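Local coordinates for angiopoietin-related protein 6 (Homo sapiens, PDB 6Y43) that probably acts as a secreted angiopoietin-like growth factor, through a fibrinogen-like globe domain that binds a calcium ion, at residues 60-65 / 149-154; 94-99 / 110-115; 134-139 / 198-203; 165-170 / 181-186. All blocks are in the same frame, centred on the assembly; numbering follows the deposited sequence.

Contact 1. Residues 60-65 / 149-154; sequences NFFTTW and STVDRD. With CA (calcium ion), chain B; EDO (1,2-ethanediol), chain D.
Beside the calcium site of the fibrinogen-like globe, two irregular loops meet where Arg153 lays its guanidinium on the indole of Trp65. This is an offset cation-pi stack with planes 3° apart: Arg153 NE sits 3.4 Å from Trp65 CG, toward the rim, while CD covers the ring-fusion atom CD2. The extended chain of Arg153 (chi3 175°) carries NE across the indole. A second hold steadies the cation, since Arg153 NH1 donates in the guanidinium plane to Asp152 OD1 at 3.0 Å, a salt bridge between neighbours that probably restrains its rotation. Thr150 OG1 lies at the indole edge, 3.9 Å from Trp65 CB. Phe62 CZ meets Val151 CG1 at 4.1 Å, and an ethanediol, probably from the crystallisation liquor, joins the loops: its O2 donates to Thr63 O (2.6 Å), and Val151 N reaches it weakly. A type I turn from Thr150 to Arg153 leads into Asp154, which binds calcium through both carboxylate oxygens; Asp156, Tyr158 and Gly160 also bind the ion. Thr64 caps helix 65-70, Trp65 starts it, and Tyr68 of the same helix touches Thr150, so the calcium loop leans on that helix's first turn.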
# COMPACT_ATOMS: atom_id res chain seq x y z
N ASN A 60 5.67 -6.15 12.38
CA ASN A 60 4.48 -6.97 12.56
C ASN A 60 3.30 -6.25 11.93
O ASN A 60 2.90 -5.18 12.40
CB ASN A 60 4.24 -7.20 14.05
CG ASN A 60 3.01 -8.04 14.32
OD1 ASN A 60 2.32 -7.83 15.33
ND2 ASN A 60 2.71 -8.95 13.43
N PHE A 61 2.72 -6.84 10.88
CA PHE A 61 1.52 -6.32 10.24
C PHE A 61 0.25 -6.95 10.80
O PHE A 61 -0.85 -6.53 10.42
CB PHE A 61 1.59 -6.53 8.73
CG PHE A 61 2.35 -5.44 8.00
CD1 PHE A 61 3.72 -5.30 8.15
CD2 PHE A 61 1.68 -4.55 7.17
CE1 PHE A 61 4.41 -4.28 7.49
CE2 PHE A 61 2.36 -3.53 6.49
CZ PHE A 61 3.71 -3.40 6.66
N PHE A 62 0.37 -7.93 11.69
CA PHE A 62 -0.81 -8.44 12.41
C PHE A 62 -1.01 -7.57 13.65
O PHE A 62 -0.63 -7.92 14.76
CB PHE A 62 -0.62 -9.90 12.78
CG PHE A 62 -1.86 -10.54 13.38
CD1 PHE A 62 -2.93 -10.82 12.57
CD2 PHE A 62 -1.95 -10.83 14.74
CE1 PHE A 62 -4.09 -11.42 13.08
CE2 PHE A 62 -3.11 -11.41 15.27
CZ PHE A 62 -4.18 -11.70 14.43
N THR A 63 -1.62 -6.39 13.45
CA THR A 63 -1.66 -5.40 14.53
C THR A 63 -3.02 -4.72 14.58
O THR A 63 -3.91 -5.02 13.81
CB THR A 63 -0.52 -4.38 14.39
OG1 THR A 63 -0.49 -3.52 15.53
CG2 THR A 63 -0.68 -3.55 13.14
N THR A 64 -3.13 -3.75 15.50
CA THR A 64 -4.41 -3.20 15.95
C THR A 64 -5.05 -2.28 14.92
O THR A 64 -4.36 -1.63 14.12
CB THR A 64 -4.25 -2.41 17.26
OG1 THR A 64 -3.51 -1.21 17.03
CG2 THR A 64 -3.53 -3.23 18.33
N TRP A 65 -6.38 -2.16 14.99
CA TRP A 65 -7.08 -1.14 14.22
C TRP A 65 -6.43 0.23 14.43
O TRP A 65 -6.18 0.97 13.48
CB TRP A 65 -8.57 -1.09 14.60
CG TRP A 65 -9.29 0.04 13.93
CD1 TRP A 65 -9.58 1.25 14.46
CD2 TRP A 65 -9.82 0.05 12.59
NE1 TRP A 65 -10.24 2.03 13.54
CE2 TRP A 65 -10.40 1.31 12.38
CE3 TRP A 65 -9.85 -0.89 11.54
CZ2 TRP A 65 -11.03 1.66 11.18
CZ3 TRP A 65 -10.48 -0.54 10.35
CH2 TRP A 65 -11.04 0.73 10.17
N SER A 149 -11.00 -4.25 7.13
CA SER A 149 -11.16 -5.17 8.25
C SER A 149 -9.82 -5.43 8.95
O SER A 149 -8.77 -5.53 8.31
CB SER A 149 -11.72 -6.53 7.81
OG SER A 149 -13.08 -6.50 7.45
N THR A 150 -9.89 -5.59 10.28
CA THR A 150 -8.82 -6.20 11.07
C THR A 150 -9.41 -7.33 11.90
O THR A 150 -10.62 -7.55 11.90
CB THR A 150 -8.12 -5.17 11.96
OG1 THR A 150 -9.08 -4.57 12.85
CG2 THR A 150 -7.44 -4.08 11.14
N VAL A 151 -8.58 -8.06 12.65
CA VAL A 151 -9.09 -9.29 13.28
C VAL A 151 -10.26 -9.02 14.25
O VAL A 151 -11.21 -9.82 14.33
CB VAL A 151 -7.93 -10.05 13.94
CG1 VAL A 151 -7.41 -9.31 15.14
CG2 VAL A 151 -8.41 -11.45 14.35
N ASP A 152 -10.27 -7.88 14.93
CA ASP A 152 -11.38 -7.59 15.84
C ASP A 152 -12.50 -6.80 15.18
O ASP A 152 -13.53 -6.54 15.82
CB ASP A 152 -10.87 -6.87 17.11
CG ASP A 152 -10.47 -5.41 16.89
OD1 ASP A 152 -10.52 -4.88 15.76
OD2 ASP A 152 -10.10 -4.77 17.91
N ARG A 153 -12.34 -6.45 13.89
CA ARG A 153 -13.31 -5.68 13.12
C ARG A 153 -13.54 -6.44 11.82
O ARG A 153 -13.04 -6.07 10.75
CB ARG A 153 -12.85 -4.29 12.89
CG ARG A 153 -13.12 -3.35 14.08
CD ARG A 153 -12.23 -2.19 13.92
NE ARG A 153 -12.36 -1.08 14.86
CZ ARG A 153 -11.87 -1.08 16.09
NH1 ARG A 153 -11.31 -2.16 16.62
NH2 ARG A 153 -11.97 0.02 16.82
N ASP A 154 -14.30 -7.52 11.92
CA ASP A 154 -14.64 -8.36 10.78
C ASP A 154 -15.78 -7.69 10.01
O ASP A 154 -16.94 -7.77 10.40
CB ASP A 154 -15.03 -9.77 11.23
CG ASP A 154 -15.44 -10.69 10.09
OD1 ASP A 154 -15.60 -10.21 8.94
OD2 ASP A 154 -15.62 -11.89 10.36
CA CA B . -16.56 -12.37 8.07
C1 EDO D . -4.79 -7.71 11.77
O1 EDO D . -6.11 -7.88 11.24
C2 EDO D . -4.83 -7.93 13.28
O2 EDO D . -5.68 -6.93 13.86
O HOH W 1 -18.14 -13.46 9.59
O HOH W 2 -18.45 -11.02 7.46

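Contact 2. Residues 94-99 / 110-115; sequences DHELLV and RAHYDG
Leu97 and Tyr113 form one hydrogen-bonded pair of an antiparallel hairpin, Val99 and Ala111 the next, in the central sheet of the globe. The strand directions differ by 167°, and each pair closes a ring of two backbone bonds, among them Tyr113 N to Leu97 O at 2.9 Å and the nearly straight Val99 N to Ala111 O at 2.8 Å (171°). Leu97 CD2 lies 3.9 Å from Tyr113 CD1, the two side chains running side by side on the same face as Val99 and Ala111, whose CB atoms are 4.2 Å apart. On the other face the packing is closer still. Leu98 CD1 sits over the imidazole of His112, 3.7 Å from the ring centroid in a CH-pi contact, while Glu96 OE2 comes to the ring edge at CD2 (3.4 Å). Glu96 CG stands anti to the backbone N (chi1 180°), and with the chain extended beyond it the carboxylate lies alongside the histidine.

The partly exposed end is looser. Past Tyr113 the chain turns a corner at Asp114, the centre of an inverse gamma turn. There Asp114 OD1 stands 3.8 Å from Glu96 OE2, two like charges with their carboxylates nearly perpendicular. Asp114 OD1 takes a hydrogen bond from His133; Glu96 has a long, weak ion pair with Arg218. His112, whose NE2 faces Glu44 and whose ND1 faces the carbonyl of His133, is probably protonated, which the nearby carboxylates would favour. This face is polar; the Leu97 face is mainly apolar, apart from the Tyr113 hydroxyl, bonded to Asp138.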
# COMPACT_ATOMS: atom_id res chain seq x y z
N ASP A 94 -7.49 13.76 -7.55
CA ASP A 94 -7.42 12.38 -8.00
C ASP A 94 -6.00 11.84 -7.86
O ASP A 94 -5.02 12.60 -7.89
CB ASP A 94 -7.87 12.27 -9.46
CG ASP A 94 -9.38 12.36 -9.61
OD1 ASP A 94 -10.09 11.59 -8.91
OD2 ASP A 94 -9.84 13.19 -10.41
N HIS A 95 -5.91 10.52 -7.67
CA HIS A 95 -4.63 9.87 -7.44
C HIS A 95 -4.54 8.58 -8.23
O HIS A 95 -5.53 7.86 -8.38
CB HIS A 95 -4.40 9.55 -5.97
CG HIS A 95 -4.06 10.76 -5.17
ND1 HIS A 95 -5.02 11.62 -4.70
CD2 HIS A 95 -2.86 11.26 -4.77
CE1 HIS A 95 -4.43 12.61 -4.03
NE2 HIS A 95 -3.12 12.40 -4.06
N GLU A 96 -3.33 8.27 -8.68
CA GLU A 96 -2.99 6.98 -9.24
C GLU A 96 -2.36 6.12 -8.15
O GLU A 96 -1.53 6.61 -7.36
CB GLU A 96 -2.03 7.13 -10.41
CG GLU A 96 -1.62 5.82 -11.05
CD GLU A 96 -0.77 6.01 -12.29
OE1 GLU A 96 -0.37 7.17 -12.57
OE2 GLU A 96 -0.51 4.99 -12.96
N LEU A 97 -2.76 4.86 -8.10
CA LEU A 97 -2.13 3.86 -7.25
C LEU A 97 -1.24 2.97 -8.09
O LEU A 97 -1.68 2.44 -9.12
CB LEU A 97 -3.18 3.00 -6.57
CG LEU A 97 -2.69 1.79 -5.80
CD1 LEU A 97 -1.98 2.23 -4.53
CD2 LEU A 97 -3.91 0.95 -5.42
N LEU A 98 0.00 2.79 -7.64
CA LEU A 98 0.96 1.88 -8.25
C LEU A 98 1.30 0.80 -7.24
O LEU A 98 1.61 1.11 -6.08
CB LEU A 98 2.23 2.63 -8.68
CG LEU A 98 3.37 1.79 -9.21
CD1 LEU A 98 3.01 1.13 -10.51
CD2 LEU A 98 4.60 2.69 -9.40
N VAL A 99 1.19 -0.46 -7.64
CA VAL A 99 1.59 -1.59 -6.81
C VAL A 99 2.81 -2.21 -7.45
O VAL A 99 2.78 -2.54 -8.64
CB VAL A 99 0.46 -2.63 -6.65
CG1 VAL A 99 0.96 -3.81 -5.87
CG2 VAL A 99 -0.75 -2.01 -5.94
N ARG A 110 4.03 -4.91 -12.00
CA ARG A 110 3.40 -3.67 -11.59
C ARG A 110 1.92 -3.66 -11.93
O ARG A 110 1.52 -4.15 -12.99
CB ARG A 110 4.08 -2.47 -12.27
CG ARG A 110 5.58 -2.52 -12.19
CD ARG A 110 6.19 -1.27 -12.81
NE ARG A 110 7.65 -1.35 -12.89
CZ ARG A 110 8.40 -0.49 -13.56
NH1 ARG A 110 7.83 0.52 -14.20
NH2 ARG A 110 9.72 -0.63 -13.59
N ALA A 111 1.13 -3.06 -11.04
CA ALA A 111 -0.28 -2.81 -11.27
C ALA A 111 -0.54 -1.32 -11.06
O ALA A 111 0.07 -0.69 -10.18
CB ALA A 111 -1.17 -3.63 -10.35
N HIS A 112 -1.38 -0.74 -11.92
CA HIS A 112 -1.76 0.66 -11.84
C HIS A 112 -3.28 0.78 -11.77
O HIS A 112 -3.99 0.05 -12.47
CB HIS A 112 -1.28 1.47 -13.06
CG HIS A 112 0.15 1.27 -13.42
ND1 HIS A 112 0.63 0.13 -14.03
CD2 HIS A 112 1.22 2.10 -13.29
CE1 HIS A 112 1.93 0.26 -14.24
NE2 HIS A 112 2.31 1.44 -13.79
N TYR A 113 -3.76 1.71 -10.95
CA TYR A 113 -5.18 2.06 -10.89
C TYR A 113 -5.31 3.57 -11.04
O TYR A 113 -4.72 4.34 -10.27
CB TYR A 113 -5.82 1.58 -9.59
CG TYR A 113 -5.70 0.09 -9.45
CD1 TYR A 113 -4.54 -0.48 -8.97
CD2 TYR A 113 -6.71 -0.77 -9.90
CE1 TYR A 113 -4.40 -1.85 -8.89
CE2 TYR A 113 -6.57 -2.15 -9.82
CZ TYR A 113 -5.41 -2.69 -9.33
OH TYR A 113 -5.25 -4.06 -9.28
N ASP A 114 -6.05 3.99 -12.06
CA ASP A 114 -6.24 5.40 -12.37
C ASP A 114 -7.41 5.90 -11.53
O ASP A 114 -8.54 6.02 -11.98
CB ASP A 114 -6.47 5.60 -13.86
CG ASP A 114 -5.21 5.38 -14.67
OD1 ASP A 114 -4.13 5.21 -14.09
OD2 ASP A 114 -5.30 5.39 -15.91
N GLY A 115 -7.11 6.18 -10.28
CA GLY A 115 -8.13 6.53 -9.32
C GLY A 115 -7.93 5.68 -8.10
O GLY A 115 -7.86 4.45 -8.18

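Contact 3. Residues 134-139 / 198-203; sequences GDAGDS and VYWAEF
The indole of Trp200 is met on one face by Ser139 CB, 3.4 Å from the centroid of its five-membered ring and 9° off the normal. At its edge, near the ring plane, Trp200 NE1 donates to Gly137 O at 2.9 Å; the donor stands well above the carbonyl plane. Ala136 CB approaches obliquely, 3.7 Å from Trp200 NE1. With a leucine in place of Trp200, Gly137 O would probably be left without this donor and Ser139 CB without its flat support, the loop being then more able to shift. Both segments are irregular loops of the fibrinogen-like fold, the first following strand 127-133 and the second leading toward strand 212-219; a type I turn from Trp200 to Phe203 brings Glu202 round to Ser139. With chi1 at -63°, Ser139 OG is set beside its own backbone N and accepts from Glu202 N at 2.9 Å. The Glu202 carboxylate lies against Gly137, its CD 3.4 Å from Gly137 CA, where a CB would clash with Glu202 CB. Asp138 N gives Glu202 OE1 a weak bond, and a water donates to Glu202 OE1 at 2.7 Å and, weakly, to Asp138 O. The indole packs on Ala111 and Tyr113 of strand 108-118.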
# COMPACT_ATOMS: atom_id res chain seq x y z
N GLY A 134 -1.62 -2.89 -16.18
CA GLY A 134 -0.30 -3.29 -15.73
C GLY A 134 0.01 -4.73 -16.07
O GLY A 134 -0.86 -5.50 -16.45
N ASP A 135 1.29 -5.10 -15.88
CA ASP A 135 1.69 -6.47 -16.17
C ASP A 135 1.42 -7.42 -15.02
O ASP A 135 1.38 -8.64 -15.24
CB ASP A 135 3.18 -6.54 -16.60
CG ASP A 135 4.16 -6.01 -15.58
OD1 ASP A 135 3.78 -5.27 -14.68
OD2 ASP A 135 5.36 -6.31 -15.73
N ALA A 136 1.16 -6.92 -13.82
CA ALA A 136 0.97 -7.80 -12.68
C ALA A 136 -0.32 -8.59 -12.80
O ALA A 136 -0.40 -9.72 -12.30
CB ALA A 136 0.95 -6.97 -11.39
N GLY A 137 -1.34 -7.99 -13.38
CA GLY A 137 -2.68 -8.56 -13.29
C GLY A 137 -3.50 -7.83 -12.23
O GLY A 137 -2.96 -7.24 -11.29
N ASP A 138 -4.82 -7.85 -12.40
CA ASP A 138 -5.69 -6.99 -11.59
C ASP A 138 -6.21 -7.78 -10.39
O ASP A 138 -7.35 -8.24 -10.34
CB ASP A 138 -6.83 -6.42 -12.42
CG ASP A 138 -7.68 -5.42 -11.64
OD1 ASP A 138 -7.36 -5.14 -10.46
OD2 ASP A 138 -8.66 -4.93 -12.23
N SER A 139 -5.35 -7.90 -9.37
CA SER A 139 -5.70 -8.65 -8.18
C SER A 139 -6.11 -7.75 -7.01
O SER A 139 -6.23 -8.25 -5.89
CB SER A 139 -4.55 -9.57 -7.78
OG SER A 139 -4.30 -10.55 -8.79
N VAL A 198 2.18 -12.77 1.60
CA VAL A 198 2.12 -11.51 0.87
C VAL A 198 1.91 -11.84 -0.60
O VAL A 198 2.88 -12.04 -1.35
CB VAL A 198 3.40 -10.68 1.06
CG1 VAL A 198 3.34 -9.44 0.23
CG2 VAL A 198 3.65 -10.36 2.54
N TYR A 199 0.65 -11.95 -1.03
CA TYR A 199 0.35 -12.52 -2.33
C TYR A 199 -0.49 -11.63 -3.23
O TYR A 199 -1.15 -10.68 -2.81
CB TYR A 199 -0.31 -13.90 -2.19
CG TYR A 199 -1.78 -14.00 -1.77
CD1 TYR A 199 -2.82 -13.69 -2.66
CD2 TYR A 199 -2.13 -14.51 -0.53
CE1 TYR A 199 -4.18 -13.85 -2.29
CE2 TYR A 199 -3.47 -14.67 -0.15
CZ TYR A 199 -4.48 -14.34 -1.03
OH TYR A 199 -5.81 -14.53 -0.68
N TRP A 200 -0.39 -11.95 -4.51
CA TRP A 200 -1.08 -11.28 -5.60
C TRP A 200 -1.53 -12.40 -6.53
O TRP A 200 -0.69 -13.11 -7.10
CB TRP A 200 -0.15 -10.29 -6.29
CG TRP A 200 -0.79 -9.30 -7.20
CD1 TRP A 200 -0.93 -9.41 -8.55
CD2 TRP A 200 -1.35 -8.03 -6.84
NE1 TRP A 200 -1.54 -8.29 -9.05
CE2 TRP A 200 -1.81 -7.43 -8.03
CE3 TRP A 200 -1.52 -7.34 -5.63
CZ2 TRP A 200 -2.43 -6.18 -8.05
CZ3 TRP A 200 -2.13 -6.10 -5.65
CH2 TRP A 200 -2.58 -5.53 -6.86
N ALA A 201 -2.84 -12.63 -6.61
CA ALA A 201 -3.32 -13.84 -7.27
C ALA A 201 -2.75 -14.00 -8.68
O ALA A 201 -2.41 -15.11 -9.09
CB ALA A 201 -4.84 -13.83 -7.35
N GLU A 202 -2.70 -12.92 -9.44
CA GLU A 202 -2.31 -13.01 -10.84
C GLU A 202 -0.80 -12.87 -11.04
O GLU A 202 -0.34 -12.82 -12.19
CB GLU A 202 -3.07 -11.97 -11.66
CG GLU A 202 -3.59 -12.54 -12.97
CD GLU A 202 -4.29 -11.51 -13.84
OE1 GLU A 202 -5.27 -10.89 -13.33
OE2 GLU A 202 -3.83 -11.36 -15.02
N PHE A 203 -0.01 -12.79 -9.95
CA PHE A 203 1.46 -12.78 -10.04
C PHE A 203 2.01 -13.69 -8.96
O PHE A 203 2.24 -13.23 -7.83
CB PHE A 203 2.03 -11.38 -9.92
CG PHE A 203 3.52 -11.32 -10.05
CD1 PHE A 203 4.14 -11.64 -11.25
CD2 PHE A 203 4.31 -10.92 -9.00
CE1 PHE A 203 5.52 -11.57 -11.37
CE2 PHE A 203 5.68 -10.83 -9.12
CZ PHE A 203 6.29 -11.17 -10.29
O HOH W 3 -6.96 -11.01 -11.28

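Contact 4. Residues 165-170 / 181-186; sequences YQRGGW and NGVWHH. With EDO (1,2-ethanediol), chain D.
One water is gripped by both segments, donating to Arg167 O at 2.7 Å and to Asn181 O at 3.0 Å, and so bridges two acceptors 3.8 Å apart that cannot bond to each other. The direct link is the Asn181 amide: ND2 gives Gly169 O a nearly straight bond of 2.9 Å (166°), the acceptor lying close to the amide plane. The same Asn181 ND2 comes to the edge of the Trp170 indole, 3.6 Å from Trp170 CE3, with amide and ring planes 80° apart. A leucine in place of Asn181 would probably leave Gly169 O without its donor and Gln52, whose NE2 bonds to Asn181 OD1, without its acceptor.

Glycines let the two segments close up. Gly168 CA is 3.2 Å from Asn181 O, where a CB would clash, and Gly182 passes close to Gln166 O. Arg167 leaves helix 162-166 with positive phi (77°), and its aliphatic stem lies alongside Val183, Arg167 CG to Val183 CG2 at 3.6 Å, while its NH1 turns back to Leu164 O. Gly168 O accepts from an ethanediol, probably from the crystallisation liquor.

Apart from the helix end at 165-166, the contact is made by loops; it joins that end, in the fibrinogen-like globe, to the loop running on toward strand 212-219. Its carbonyls are met singly, Gly169 O by an amide, Arg167 O and Asn181 O by water, Gly168 O by ethanediol, in place of strand pairing.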
# COMPACT_ATOMS: atom_id res chain seq x y z
N TYR A 165 -7.33 -15.47 9.49
CA TYR A 165 -6.61 -16.50 8.75
C TYR A 165 -5.53 -15.92 7.85
O TYR A 165 -4.49 -16.56 7.68
CB TYR A 165 -7.58 -17.32 7.89
CG TYR A 165 -8.72 -17.94 8.68
CD1 TYR A 165 -8.49 -18.93 9.62
CD2 TYR A 165 -10.02 -17.51 8.48
CE1 TYR A 165 -9.54 -19.49 10.34
CE2 TYR A 165 -11.08 -18.07 9.20
CZ TYR A 165 -10.82 -19.04 10.13
OH TYR A 165 -11.88 -19.58 10.83
N GLN A 166 -5.76 -14.76 7.23
CA GLN A 166 -4.78 -14.22 6.29
C GLN A 166 -3.89 -13.16 6.90
O GLN A 166 -2.89 -12.79 6.28
CB GLN A 166 -5.50 -13.66 5.07
CG GLN A 166 -6.25 -14.75 4.33
CD GLN A 166 -6.55 -14.35 2.92
OE1 GLN A 166 -5.99 -14.88 1.97
NE2 GLN A 166 -7.47 -13.41 2.78
N ARG A 167 -4.19 -12.71 8.13
CA ARG A 167 -3.29 -12.05 9.08
C ARG A 167 -2.97 -10.60 8.76
O ARG A 167 -2.11 -10.03 9.40
CB ARG A 167 -1.96 -12.82 9.22
CG ARG A 167 -2.09 -14.32 9.36
CD ARG A 167 -2.91 -14.74 10.56
NE ARG A 167 -2.25 -14.36 11.80
CZ ARG A 167 -2.69 -14.67 13.02
NH1 ARG A 167 -3.82 -15.36 13.17
NH2 ARG A 167 -2.01 -14.27 14.08
N GLY A 168 -3.67 -9.96 7.81
CA GLY A 168 -3.46 -8.56 7.54
C GLY A 168 -4.63 -7.72 8.02
O GLY A 168 -5.67 -8.21 8.46
N GLY A 169 -4.41 -6.39 7.98
CA GLY A 169 -5.51 -5.46 7.85
C GLY A 169 -5.71 -5.21 6.36
O GLY A 169 -4.75 -4.97 5.63
N TRP A 170 -6.96 -5.32 5.90
CA TRP A 170 -7.17 -5.25 4.46
C TRP A 170 -8.65 -5.09 4.18
O TRP A 170 -9.50 -5.36 5.05
CB TRP A 170 -6.64 -6.52 3.80
CG TRP A 170 -6.32 -6.48 2.31
CD1 TRP A 170 -6.94 -7.19 1.33
CD2 TRP A 170 -5.25 -5.77 1.67
NE1 TRP A 170 -6.34 -6.96 0.13
CE2 TRP A 170 -5.30 -6.08 0.30
CE3 TRP A 170 -4.26 -4.88 2.12
CZ2 TRP A 170 -4.40 -5.56 -0.62
CZ3 TRP A 170 -3.37 -4.36 1.21
CH2 TRP A 170 -3.45 -4.70 -0.15
N ASN A 181 -0.74 -7.08 3.11
CA ASN A 181 -0.44 -6.88 4.52
C ASN A 181 -0.36 -8.19 5.30
O ASN A 181 -0.42 -8.17 6.53
CB ASN A 181 -1.45 -5.93 5.15
CG ASN A 181 -1.27 -4.50 4.69
OD1 ASN A 181 -0.20 -4.12 4.19
ND2 ASN A 181 -2.30 -3.70 4.87
N GLY A 182 -0.21 -9.31 4.60
CA GLY A 182 -0.18 -10.61 5.23
C GLY A 182 1.18 -10.94 5.80
O GLY A 182 1.99 -10.07 6.13
N VAL A 183 1.41 -12.23 5.96
CA VAL A 183 2.63 -12.73 6.56
C VAL A 183 3.74 -12.72 5.51
O VAL A 183 3.63 -13.39 4.49
CB VAL A 183 2.44 -14.15 7.10
CG1 VAL A 183 3.74 -14.62 7.76
CG2 VAL A 183 1.27 -14.22 8.05
N TRP A 184 4.81 -11.97 5.77
CA TRP A 184 6.01 -12.02 4.94
C TRP A 184 6.81 -13.27 5.31
O TRP A 184 7.37 -13.35 6.41
CB TRP A 184 6.85 -10.76 5.11
CG TRP A 184 8.01 -10.65 4.13
CD1 TRP A 184 7.98 -10.09 2.89
CD2 TRP A 184 9.34 -11.13 4.32
NE1 TRP A 184 9.22 -10.18 2.30
CE2 TRP A 184 10.07 -10.83 3.15
CE3 TRP A 184 9.98 -11.79 5.36
CZ2 TRP A 184 11.43 -11.14 3.00
CZ3 TRP A 184 11.32 -12.12 5.22
CH2 TRP A 184 12.03 -11.80 4.04
N HIS A 185 6.83 -14.25 4.44
CA HIS A 185 7.63 -15.44 4.70
C HIS A 185 9.03 -15.26 4.13
O HIS A 185 9.26 -14.43 3.25
CB HIS A 185 6.94 -16.67 4.13
CG HIS A 185 5.61 -16.95 4.75
ND1 HIS A 185 5.46 -17.77 5.84
CD2 HIS A 185 4.36 -16.51 4.45
CE1 HIS A 185 4.19 -17.84 6.18
NE2 HIS A 185 3.50 -17.09 5.34
N HIS A 186 9.99 -16.02 4.67
CA HIS A 186 11.38 -15.88 4.26
C HIS A 186 11.72 -16.66 2.98
O HIS A 186 12.89 -16.94 2.69
CB HIS A 186 12.30 -16.31 5.41
CG HIS A 186 12.26 -15.37 6.58
ND1 HIS A 186 13.18 -14.35 6.76
CD2 HIS A 186 11.40 -15.27 7.63
CE1 HIS A 186 12.90 -13.69 7.86
NE2 HIS A 186 11.82 -14.22 8.41
C1 EDO D . -4.79 -7.71 11.77
O1 EDO D . -6.11 -7.88 11.24
C2 EDO D . -4.83 -7.93 13.28
O2 EDO D . -5.68 -6.93 13.86
O HOH W 4 0.53 -9.87 8.75

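In the fold
Contacts 2 and 4 are buried, contacts 1 and 3 only partly so, and their chemistry follows. Contact 2 is sheet pairing inside one hairpin, about 10 Å from the centre of the chain; the other three join mostly irregular segments through side chains, a water or a solvent molecule. Contacts 1 and 4, whose centres are about 10 Å apart, share an ethanediol and touch directly: Phe62 and Arg167 make a cation-pi contact, and Ser149 bonds to Trp170. Contact 3 rests on contact 2, with Asp138 and Asp135 anchored to Tyr113 and Arg110, and reaches contact 4 where Val198 packs on Val183. Charge serves differently: stacked and metal-binding in contact 1, beside a buried histidine in contact 2.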